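Dihydrolipoyl dehydrogenase (Elizabethkingia anophelis NUHP1, PDB 6UZI) probably oxidises dihydrolipoyl groups carried on lysines of partner proteins with NAD(+), passing the electrons through a redox-active disulfide and a bound FAD. Local coordinates at residues Gly18-Gly22 and Thr45-Cys50; Thr37-Tyr43 and Ile116-Val122; Asp445-Ile449 and Ala459-Ala463. All coordinates share one frame; numbering follows the deposited sequence.

Interaction 1: residues Gly18-Gly22 and Thr45-Cys50. With FAD (flavin-adenine dinucleotide), chain E.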
loop_
_atom_site.group_PDB
_atom_site.type_symbol
_atom_site.label_atom_id
_atom_site.label_comp_id
_atom_site.label_asym_id
_atom_site.label_seq_id
_atom_site.Cartn_x
_atom_site.Cartn_y
_atom_site.Cartn_z
ATOM N N GLY A 18 22.475 13.126 19.448
ATOM C CA GLY A 18 21.427 12.145 19.254
ATOM C C GLY A 18 21.449 11.603 17.842
ATOM O O GLY A 18 21.518 12.382 16.889
ATOM N N SER A 19 21.406 10.282 17.677
ATOM C CA SER A 19 21.499 9.672 16.356
ATOM C C SER A 19 20.209 8.962 15.951
ATOM O O SER A 19 20.235 8.019 15.154
ATOM C CB SER A 19 22.686 8.714 16.298
ATOM O OG SER A 19 22.434 7.532 17.035
ATOM N N GLY A 20 19.067 9.423 16.471
ATOM C CA GLY A 20 17.800 8.910 16.039
ATOM C C GLY A 20 17.457 9.408 14.648
ATOM O O GLY A 20 18.242 10.126 14.011
ATOM N N PRO A 21 16.272 9.033 14.159
ATOM C CA PRO A 21 15.873 9.456 12.805
ATOM C C PRO A 21 15.944 10.959 12.601
ATOM O O PRO A 21 16.395 11.414 11.545
ATOM C CB PRO A 21 14.440 8.927 12.689
ATOM C CG PRO A 21 14.393 7.793 13.628
ATOM C CD PRO A 21 15.245 8.199 14.794
ATOM N N GLY A 22 15.536 11.747 13.597
ATOM C CA GLY A 22 15.700 13.186 13.486
ATOM C C GLY A 22 17.160 13.583 13.421
ATOM O O GLY A 22 17.569 14.348 12.544
ATOM N N THR A 45 25.602 1.752 18.866
ATOM C CA THR A 45 25.319 1.892 17.450
ATOM C C THR A 45 24.432 3.109 17.207
ATOM O O THR A 45 23.788 3.635 18.116
ATOM C CB THR A 45 24.641 0.633 16.901
ATOM O OG1 THR A 45 23.412 0.417 17.597
ATOM C CG2 THR A 45 25.540 -0.579 17.093
ATOM N N LEU A 46 24.393 3.539 15.950
ATOM C CA LEU A 46 23.597 4.684 15.540
ATOM C C LEU A 46 22.188 4.220 15.182
ATOM O O LEU A 46 21.956 3.042 14.903
ATOM C CB LEU A 46 24.255 5.381 14.349
ATOM C CG LEU A 46 25.719 5.791 14.542
ATOM C CD1 LEU A 46 26.255 6.529 13.313
ATOM C CD2 LEU A 46 25.904 6.611 15.815
ATOM N N GLY A 47 21.240 5.158 15.189
ATOM C CA GLY A 47 19.885 4.812 14.788
ATOM C C GLY A 47 18.802 5.224 15.767
ATOM O O GLY A 47 17.621 5.297 15.407
ATOM N N GLY A 48 19.185 5.430 17.025
ATOM C CA GLY A 48 18.241 5.913 18.007
ATOM C C GLY A 48 17.229 4.875 18.463
ATOM O O GLY A 48 17.422 3.661 18.342
ATOM N N THR A 49 16.128 5.393 19.013
ATOM C CA THR A 49 15.057 4.537 19.511
ATOM C C THR A 49 14.415 3.748 18.382
ATOM O O THR A 49 14.186 2.539 18.506
ATOM C CB THR A 49 13.996 5.380 20.218
ATOM O OG1 THR A 49 14.580 6.052 21.337
ATOM C CG2 THR A 49 12.853 4.501 20.684
ATOM N N CYS A 50 14.133 4.425 17.261
ATOM C CA CYS A 50 13.349 3.826 16.184
ATOM C C CYS A 50 14.013 2.575 15.624
ATOM O O CYS A 50 13.334 1.596 15.291
ATOM C CB CYS A 50 13.135 4.858 15.081
ATOM S SG CYS A 50 12.116 4.330 13.682
HETATM P PA FAD E . 15.463 9.033 19.383
HETATM O O1A FAD E . 15.165 8.052 18.312
HETATM O O2A FAD E . 14.527 8.768 20.567
HETATM O O5B FAD E . 16.944 8.771 19.916
HETATM C C5B FAD E . 17.774 9.918 20.166
HETATM C C4B FAD E . 19.166 9.426 20.466
HETATM O O4B FAD E . 19.853 10.385 21.289
HETATM C C3B FAD E . 19.266 8.078 21.197
HETATM O O3B FAD E . 19.917 7.142 20.348
HETATM C C2B FAD E . 20.140 8.381 22.428
HETATM O O2B FAD E . 21.074 7.342 22.703
HETATM C C1B FAD E . 20.827 9.682 22.023
HETATM N N9A FAD E . 21.235 10.534 23.129
HETATM C C8A FAD E . 20.436 11.032 24.128
HETATM N N7A FAD E . 21.056 11.827 24.963
HETATM C C5A FAD E . 22.362 11.856 24.486
HETATM C C6A FAD E . 23.517 12.522 24.925
HETATM N N6A FAD E . 23.543 13.361 25.965
HETATM N N1A FAD E . 24.660 12.322 24.231
HETATM C C2A FAD E . 24.632 11.510 23.168
HETATM N N3A FAD E . 23.600 10.834 22.655
HETATM C C4A FAD E . 22.482 11.052 23.362
HETATM N N1 FAD E . 7.520 6.083 15.544
HETATM C C2 FAD E . 7.002 6.041 14.292
HETATM O O2 FAD E . 6.958 7.047 13.585
HETATM N N3 FAD E . 6.527 4.845 13.783
HETATM C C4 FAD E . 6.522 3.628 14.440
HETATM O O4 FAD E . 6.084 2.621 13.886
HETATM C C4X FAD E . 7.077 3.680 15.765
HETATM N N5 FAD E . 7.146 2.573 16.448
HETATM C C5X FAD E . 7.738 2.625 17.701
HETATM C C6 FAD E . 7.875 1.441 18.423
HETATM C C7 FAD E . 8.519 1.422 19.655
HETATM C C7M FAD E . 8.663 0.118 20.394
HETATM C C8 FAD E . 9.037 2.618 20.184
HETATM C C8M FAD E . 9.797 2.624 21.485
HETATM C C9 FAD E . 8.883 3.806 19.477
HETATM C C9A FAD E . 8.244 3.820 18.242
HETATM N N10 FAD E . 8.129 4.995 17.477
HETATM C C10 FAD E . 7.556 4.957 16.235
HETATM C "C1'" FAD E . 8.651 6.270 17.981
HETATM C "C2'" FAD E . 10.023 6.601 17.406
HETATM O "O2'" FAD E . 11.021 5.725 17.934
HETATM C "C3'" FAD E . 10.402 8.059 17.669
HETATM O "O3'" FAD E . 9.290 8.900 17.398
HETATM C "C4'" FAD E . 11.596 8.518 16.834
HETATM O "O4'" FAD E . 12.663 7.589 17.036
HETATM C "C5'" FAD E . 12.034 9.934 17.144
HETATM O "O5'" FAD E . 13.457 9.856 17.342
HETATM P P FAD E . 14.436 11.131 17.602
HETATM O O1P FAD E . 15.412 11.414 16.519
HETATM O O2P FAD E . 13.708 12.383 18.045
HETATM O O3P FAD E . 15.176 10.526 18.885
#
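L46 lays its CD2 methyl beside the side chain of S19, with CD2 3.8 Å from OG. The S19 hydroxyl is rotated between its own backbone N and carbonyl carbon (chi1 73°), which brings it near the chain linking L46 to G47. The amide of G47 donates to S19 OG at 3.2 Å and makes a weak second bond to S19 O at 3.0 Å, so one N-H is divided between two oxygens of the same serine. G48 passes over G20, CA to CA 3.6 Å: a CB on G48 would point at G20, so its absence lets the backbones meet, while the lack of a CB on G20 leaves room for FAD O1A. Next, T49 grips one phosphate of FAD twice: its N is 2.9 Å from O1A, and OG1 donates to O2A at 2.8 Å. From across the contact, G22 N reaches O1P on the other phosphate at 2.9 Å. Here lies the Rossmann principle: G18, G20 and G23 fit the GxGxxG pattern, and the turn leading into helix 21-32, with G20 as its N-cap, brings backbone amide to pyrophosphate. The positive end of that helix would be expected to favour the anion. C50 ends the segment with its CB against P21 CG at 3.5 Å, while its sulfur belongs to the redox-active disulfide with C55. Around the contact, L46 packs on helix 89-113, S19 lies on I39 of strand 37-41 and hydrogen-bonds E41, and helix 329-343 meets P21 through E333 and C50 through A329.

Interaction 2: residues Thr37-Tyr43 and Ile116-Val122. With FAD (flavin-adenine dinucleotide), chain E.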
loop_
_atom_site.group_PDB
_atom_site.type_symbol
_atom_site.label_atom_id
_atom_site.label_comp_id
_atom_site.label_asym_id
_atom_site.label_seq_id
_atom_site.Cartn_x
_atom_site.Cartn_y
_atom_site.Cartn_z
ATOM N N THR A 37 30.068 18.845 9.804
ATOM C CA THR A 37 29.062 18.336 10.724
ATOM C C THR A 37 29.588 17.164 11.542
ATOM O O THR A 37 30.306 16.298 11.031
ATOM C CB THR A 37 27.812 17.915 9.954
ATOM O OG1 THR A 37 27.441 18.967 9.060
ATOM C CG2 THR A 37 26.661 17.656 10.907
ATOM N N VAL A 38 29.211 17.133 12.811
ATOM C CA VAL A 38 29.538 16.028 13.697
ATOM C C VAL A 38 28.254 15.569 14.374
ATOM O O VAL A 38 27.360 16.378 14.654
ATOM C CB VAL A 38 30.609 16.424 14.739
ATOM C CG1 VAL A 38 30.137 17.600 15.582
ATOM C CG2 VAL A 38 30.972 15.236 15.619
ATOM N N ILE A 39 28.144 14.265 14.600
ATOM C CA ILE A 39 27.002 13.683 15.287
ATOM C C ILE A 39 27.533 12.850 16.446
ATOM O O ILE A 39 28.550 12.156 16.315
ATOM C CB ILE A 39 26.118 12.844 14.337
ATOM C CG1 ILE A 39 24.851 12.384 15.051
ATOM C CG2 ILE A 39 26.885 11.654 13.769
ATOM C CD1 ILE A 39 23.813 11.760 14.119
ATOM N N ILE A 40 26.861 12.941 17.589
ATOM C CA ILE A 40 27.302 12.306 18.821
ATOM C C ILE A 40 26.218 11.334 19.270
ATOM O O ILE A 40 25.036 11.691 19.300
ATOM C CB ILE A 40 27.598 13.357 19.906
ATOM C CG1 ILE A 40 28.665 14.336 19.409
ATOM C CG2 ILE A 40 28.063 12.692 21.198
ATOM C CD1 ILE A 40 28.698 15.640 20.149
ATOM N N GLU A 41 26.621 10.108 19.608
ATOM C CA GLU A 41 25.707 9.071 20.077
ATOM C C GLU A 41 26.306 8.311 21.251
ATOM O O GLU A 41 27.442 7.833 21.170
ATOM C CB GLU A 41 25.356 8.083 18.966
ATOM C CG GLU A 41 24.526 6.908 19.465
ATOM C CD GLU A 41 23.276 7.346 20.216
ATOM O OE1 GLU A 41 22.394 8.001 19.613
ATOM O OE2 GLU A 41 23.186 7.038 21.421
ATOM N N LYS A 42 25.526 8.193 22.333
ATOM C CA LYS A 42 25.944 7.462 23.529
ATOM C C LYS A 42 25.808 5.952 23.364
ATOM O O LYS A 42 26.551 5.194 23.999
ATOM C CB LYS A 42 25.116 7.916 24.731
ATOM C CG LYS A 42 23.618 7.861 24.471
ATOM C CD LYS A 42 22.813 7.737 25.740
ATOM C CE LYS A 42 22.974 8.966 26.588
ATOM N NZ LYS A 42 22.137 8.895 27.814
ATOM N N TYR A 43 24.874 5.505 22.526
ATOM C CA TYR A 43 24.662 4.089 22.275
ATOM C C TYR A 43 25.828 3.503 21.487
ATOM O O TYR A 43 26.603 4.215 20.844
ATOM C CB TYR A 43 23.354 3.875 21.509
ATOM C CG TYR A 43 22.694 2.529 21.711
ATOM C CD1 TYR A 43 22.632 1.609 20.667
ATOM C CD2 TYR A 43 22.145 2.167 22.933
ATOM C CE1 TYR A 43 22.038 0.371 20.826
ATOM C CE2 TYR A 43 21.545 0.921 23.107
ATOM C CZ TYR A 43 21.496 0.028 22.046
ATOM O OH TYR A 43 20.907 -1.210 22.203
ATOM N N ILE A 116 30.476 12.774 7.540
ATOM C CA ILE A 116 30.080 13.216 8.869
ATOM C C ILE A 116 30.962 12.525 9.893
ATOM O O ILE A 116 31.109 11.297 9.877
ATOM C CB ILE A 116 28.600 12.904 9.138
ATOM C CG1 ILE A 116 27.689 13.711 8.215
ATOM C CG2 ILE A 116 28.260 13.188 10.594
ATOM C CD1 ILE A 116 26.324 13.093 8.031
ATOM N N THR A 117 31.520 13.301 10.814
ATOM C CA THR A 117 32.294 12.708 11.890
ATOM C C THR A 117 31.339 12.086 12.893
ATOM O O THR A 117 30.380 12.726 13.332
ATOM C CB THR A 117 33.169 13.753 12.576
ATOM O OG1 THR A 117 33.890 14.496 11.587
ATOM C CG2 THR A 117 34.144 13.079 13.511
ATOM N N VAL A 118 31.598 10.839 13.259
ATOM C CA VAL A 118 30.757 10.124 14.204
ATOM C C VAL A 118 31.568 9.912 15.469
ATOM O O VAL A 118 32.640 9.295 15.439
ATOM C CB VAL A 118 30.252 8.794 13.632
ATOM C CG1 VAL A 118 29.423 8.059 14.672
ATOM C CG2 VAL A 118 29.430 9.047 12.389
ATOM N N LEU A 119 31.055 10.426 16.582
ATOM C CA LEU A 119 31.682 10.283 17.883
ATOM C C LEU A 119 30.762 9.466 18.767
ATOM O O LEU A 119 29.560 9.743 18.838
ATOM C CB LEU A 119 31.956 11.647 18.524
ATOM C CG LEU A 119 32.929 12.584 17.807
ATOM C CD1 LEU A 119 33.085 13.883 18.565
ATOM C CD2 LEU A 119 34.274 11.901 17.651
ATOM N N GLN A 120 31.327 8.460 19.430
ATOM C CA GLN A 120 30.585 7.652 20.386
ATOM C C GLN A 120 30.799 8.217 21.780
ATOM O O GLN A 120 31.941 8.398 22.214
ATOM C CB GLN A 120 31.035 6.194 20.347
ATOM C CG GLN A 120 30.527 5.393 21.539
ATOM C CD GLN A 120 30.656 3.893 21.352
ATOM O OE1 GLN A 120 31.068 3.419 20.291
ATOM N NE2 GLN A 120 30.309 3.135 22.393
ATOM N N GLY A 121 29.713 8.498 22.468
ATOM C CA GLY A 121 29.804 9.000 23.823
ATOM C C GLY A 121 28.611 9.866 24.170
ATOM O O GLY A 121 27.739 10.138 23.348
ATOM N N VAL A 122 28.585 10.275 25.433
ATOM C CA VAL A 122 27.549 11.160 25.948
ATOM C C VAL A 122 27.974 12.598 25.691
ATOM O O VAL A 122 29.070 13.014 26.083
ATOM C CB VAL A 122 27.296 10.908 27.442
ATOM C CG1 VAL A 122 26.410 11.997 28.029
ATOM C CG2 VAL A 122 26.654 9.553 27.632
HETATM P PA FAD E . 15.463 9.033 19.383
HETATM O O1A FAD E . 15.165 8.052 18.312
HETATM O O2A FAD E . 14.527 8.768 20.567
HETATM O O5B FAD E . 16.944 8.771 19.916
HETATM C C5B FAD E . 17.774 9.918 20.166
HETATM C C4B FAD E . 19.166 9.426 20.466
HETATM O O4B FAD E . 19.853 10.385 21.289
HETATM C C3B FAD E . 19.266 8.078 21.197
HETATM O O3B FAD E . 19.917 7.142 20.348
HETATM C C2B FAD E . 20.140 8.381 22.428
HETATM O O2B FAD E . 21.074 7.342 22.703
HETATM C C1B FAD E . 20.827 9.682 22.023
HETATM N N9A FAD E . 21.235 10.534 23.129
HETATM C C8A FAD E . 20.436 11.032 24.128
HETATM N N7A FAD E . 21.056 11.827 24.963
HETATM C C5A FAD E . 22.362 11.856 24.486
HETATM C C6A FAD E . 23.517 12.522 24.925
HETATM N N6A FAD E . 23.543 13.361 25.965
HETATM N N1A FAD E . 24.660 12.322 24.231
HETATM C C2A FAD E . 24.632 11.510 23.168
HETATM N N3A FAD E . 23.600 10.834 22.655
HETATM C C4A FAD E . 22.482 11.052 23.362
HETATM N N1 FAD E . 7.520 6.083 15.544
HETATM C C2 FAD E . 7.002 6.041 14.292
HETATM O O2 FAD E . 6.958 7.047 13.585
HETATM N N3 FAD E . 6.527 4.845 13.783
HETATM C C4 FAD E . 6.522 3.628 14.440
HETATM O O4 FAD E . 6.084 2.621 13.886
HETATM C C4X FAD E . 7.077 3.680 15.765
HETATM N N5 FAD E . 7.146 2.573 16.448
HETATM C C5X FAD E . 7.738 2.625 17.701
HETATM C C6 FAD E . 7.875 1.441 18.423
HETATM C C7 FAD E . 8.519 1.422 19.655
HETATM C C7M FAD E . 8.663 0.118 20.394
HETATM C C8 FAD E . 9.037 2.618 20.184
HETATM C C8M FAD E . 9.797 2.624 21.485
HETATM C C9 FAD E . 8.883 3.806 19.477
HETATM C C9A FAD E . 8.244 3.820 18.242
HETATM N N10 FAD E . 8.129 4.995 17.477
HETATM C C10 FAD E . 7.556 4.957 16.235
HETATM C "C1'" FAD E . 8.651 6.270 17.981
HETATM C "C2'" FAD E . 10.023 6.601 17.406
HETATM O "O2'" FAD E . 11.021 5.725 17.934
HETATM C "C3'" FAD E . 10.402 8.059 17.669
HETATM O "O3'" FAD E . 9.290 8.900 17.398
HETATM C "C4'" FAD E . 11.596 8.518 16.834
HETATM O "O4'" FAD E . 12.663 7.589 17.036
HETATM C "C5'" FAD E . 12.034 9.934 17.144
HETATM O "O5'" FAD E . 13.457 9.856 17.342
HETATM P P FAD E . 14.436 11.131 17.602
HETATM O O1P FAD E . 15.412 11.414 16.519
HETATM O O2P FAD E . 13.708 12.383 18.045
HETATM O O3P FAD E . 15.176 10.526 18.885
HETATM O O HOH W 1 32.999 16.395 9.852
#
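T37 O accepts the amide of T117 at 3.2 Å, and a water joins that same carbonyl to T117 OG1. One residue on, V38 lies on the opposite face of the sheet from I39 and brings CG2 to L119 CD1 at 3.9 Å, the two side chains running at a slant to each other. I39 pairs its backbone both ways, N to T117 O at 3.0 Å and O to L119 N at 3.1 Å, while its CG2 touches the CG2 methyls of both I116 and V118. This ladder is the parallel pairing of a Rossmann-type sheet, in which strand 117-120 is the edge and strand 37-41 its inner neighbour, with F12 of strand 10-12 packed on V38 and T117. I40 turns CG2 onto G121 O at 3.4 Å. E41 continues the ladder by donating to L119 O and accepting G121 N. Bent at chi2 (53°), its side chain then takes both ribose hydroxyls of FAD, O3B on OE1 at 2.7 Å and, in a bond modelled as doubtfully short, O2B on OE2, as the acidic residue closing the second strand does in dinucleotide-binding folds. K42 sets CB against V122 CG2 at 3.7 Å and carries its CE to adenine C5A at 3.6 Å. Y43 N donates to E41 OE2 through the anti lone pair, a bond too short in the model to weigh further.

Interaction 3: residues Asp445-Ile449 and Ala459-Ala463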
loop_
_atom_site.group_PDB
_atom_site.type_symbol
_atom_site.label_atom_id
_atom_site.label_comp_id
_atom_site.label_asym_id
_atom_site.label_seq_id
_atom_site.Cartn_x
_atom_site.Cartn_y
_atom_site.Cartn_z
ATOM N N ASP A 445 -12.437 16.220 -6.178
ATOM C CA ASP A 445 -11.173 16.026 -6.882
ATOM C C ASP A 445 -10.734 14.571 -6.818
ATOM O O ASP A 445 -10.450 13.946 -7.847
ATOM C CB ASP A 445 -10.086 16.925 -6.294
ATOM C CG ASP A 445 -10.246 18.379 -6.687
ATOM O OD1 ASP A 445 -10.955 18.664 -7.680
ATOM O OD2 ASP A 445 -9.647 19.237 -6.005
ATOM N N ILE A 446 -10.685 14.015 -5.608
ATOM C CA ILE A 446 -10.252 12.634 -5.428
ATOM C C ILE A 446 -11.249 11.671 -6.054
ATOM O O ILE A 446 -10.868 10.634 -6.610
ATOM C CB ILE A 446 -10.036 12.354 -3.929
ATOM C CG1 ILE A 446 -8.948 13.282 -3.395
ATOM C CG2 ILE A 446 -9.677 10.892 -3.680
ATOM C CD1 ILE A 446 -7.652 13.208 -4.182
ATOM N N ALA A 447 -12.538 12.004 -5.991
ATOM C CA ALA A 447 -13.563 11.120 -6.529
ATOM C C ALA A 447 -13.454 10.935 -8.038
ATOM O O ALA A 447 -13.876 9.896 -8.555
ATOM C CB ALA A 447 -14.943 11.674 -6.182
ATOM N N ARG A 448 -12.841 11.881 -8.746
ATOM C CA ARG A 448 -12.769 11.844 -10.198
ATOM C C ARG A 448 -11.439 11.325 -10.719
ATOM O O ARG A 448 -11.276 11.191 -11.936
ATOM C CB ARG A 448 -13.043 13.236 -10.768
ATOM C CG ARG A 448 -14.500 13.633 -10.655
ATOM C CD ARG A 448 -14.755 15.021 -11.203
ATOM N NE ARG A 448 -16.162 15.384 -11.061
ATOM C CZ ARG A 448 -17.136 14.935 -11.847
ATOM N NH1 ARG A 448 -16.861 14.108 -12.851
ATOM N NH2 ARG A 448 -18.387 15.319 -11.630
ATOM N N ILE A 449 -10.491 11.051 -9.837
ATOM C CA ILE A 449 -9.171 10.568 -10.218
ATOM C C ILE A 449 -9.209 9.056 -10.370
ATOM O O ILE A 449 -9.849 8.356 -9.580
ATOM C CB ILE A 449 -8.125 11.011 -9.179
ATOM C CG1 ILE A 449 -7.789 12.490 -9.372
ATOM C CG2 ILE A 449 -6.892 10.127 -9.216
ATOM C CD1 ILE A 449 -6.757 12.992 -8.415
ATOM N N ALA A 459 -11.194 2.203 -2.085
ATOM C CA ALA A 459 -12.033 2.606 -0.966
ATOM C C ALA A 459 -11.901 4.092 -0.689
ATOM O O ALA A 459 -12.878 4.737 -0.291
ATOM C CB ALA A 459 -11.669 1.804 0.283
ATOM N N ILE A 460 -10.725 4.666 -0.939
ATOM C CA ILE A 460 -10.580 6.111 -0.806
ATOM C C ILE A 460 -11.435 6.819 -1.848
ATOM O O ILE A 460 -12.190 7.749 -1.530
ATOM C CB ILE A 460 -9.104 6.518 -0.921
ATOM C CG1 ILE A 460 -8.257 5.732 0.070
ATOM C CG2 ILE A 460 -8.954 7.995 -0.652
ATOM C CD1 ILE A 460 -6.780 5.926 -0.141
ATOM N N LYS A 461 -11.337 6.374 -3.107
ATOM C CA LYS A 461 -12.140 6.961 -4.173
ATOM C C LYS A 461 -13.629 6.866 -3.861
ATOM O O LYS A 461 -14.374 7.838 -4.052
ATOM C CB LYS A 461 -11.820 6.276 -5.502
ATOM C CG LYS A 461 -12.708 6.696 -6.662
ATOM C CD LYS A 461 -12.623 5.698 -7.798
ATOM C CE LYS A 461 -13.446 6.139 -8.997
ATOM N NZ LYS A 461 -12.884 7.349 -9.640
ATOM N N GLU A 462 -14.080 5.711 -3.356
ATOM C CA GLU A 462 -15.498 5.545 -3.057
ATOM C C GLU A 462 -15.927 6.437 -1.897
ATOM O O GLU A 462 -17.002 7.045 -1.943
ATOM C CB GLU A 462 -15.813 4.083 -2.755
ATOM C CG GLU A 462 -15.723 3.129 -3.944
ATOM C CD GLU A 462 -16.804 3.353 -5.000
ATOM O OE1 GLU A 462 -17.951 3.669 -4.630
ATOM O OE2 GLU A 462 -16.528 3.141 -6.201
ATOM N N ALA A 463 -15.102 6.533 -0.850
ATOM C CA ALA A 463 -15.432 7.422 0.263
ATOM C C ALA A 463 -15.511 8.876 -0.190
ATOM O O ALA A 463 -16.392 9.624 0.252
ATOM C CB ALA A 463 -14.409 7.273 1.389
#
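K461 stretches its aliphatic chain past the backbone of A447, with CG 3.9 Å and CE 3.8 Å from A447 O. The chain is extended until its last torsion, where a bend (chi4 68°) swings NZ across to two carbonyls: it donates to A447 O at 2.9 Å and to I449 O at 3.2 Å. Both bonds arrive from above the carbonyl planes, 39° out for A447 and 49° out for I449, so the ammonium group straddles the pair of oxygens and aims at the lone pairs of neither. I449 O is also taken by H451 ND1. The general lesson is that carbonyls near the C-terminal end of a helix, here 443-447, can be met by a lysine reaching in from another helix; the negative pole expected there would suit its charge. Within 445-449, R448 N bonds D445 O and I449 N bonds I446 O, each reaching back three residues. On the other flank of K461, the methyl groups I446 CG2 and I460 CG2 meet at 4.3 Å, joining the two helices by a small apolar contact. The intervening loop carries H453, the predicted proton acceptor and a zinc ligand with E458. I460 packs on I405 of strand 404-410, I446 on helix 426-438 and on V435 of the second subunit, and R448 forms a salt bridge with E341 of that subunit.

In the fold
Interactions 1 and 2 are neighbouring parts of one FAD site, their centres about 11 Å apart, with segments that alternate along the chain: strand 37-41 lies between helices 21-32 and 48-52. The first holds the pyrophosphate and one cysteine, C50, of the redox-active disulfide, the second the ribose and adenine, and the backbone bond from G18 to I40 ties them together. Interaction 3 stands across the chain's centre, centres about 38 and 47 Å from those two, in the dimerisation region. Yet the dimer closes that distance: H453 of the second subunit packs on C50, so the loop between 445-449 and 459-463 probably contributes to the partner's active site, H453 being the predicted proton acceptor.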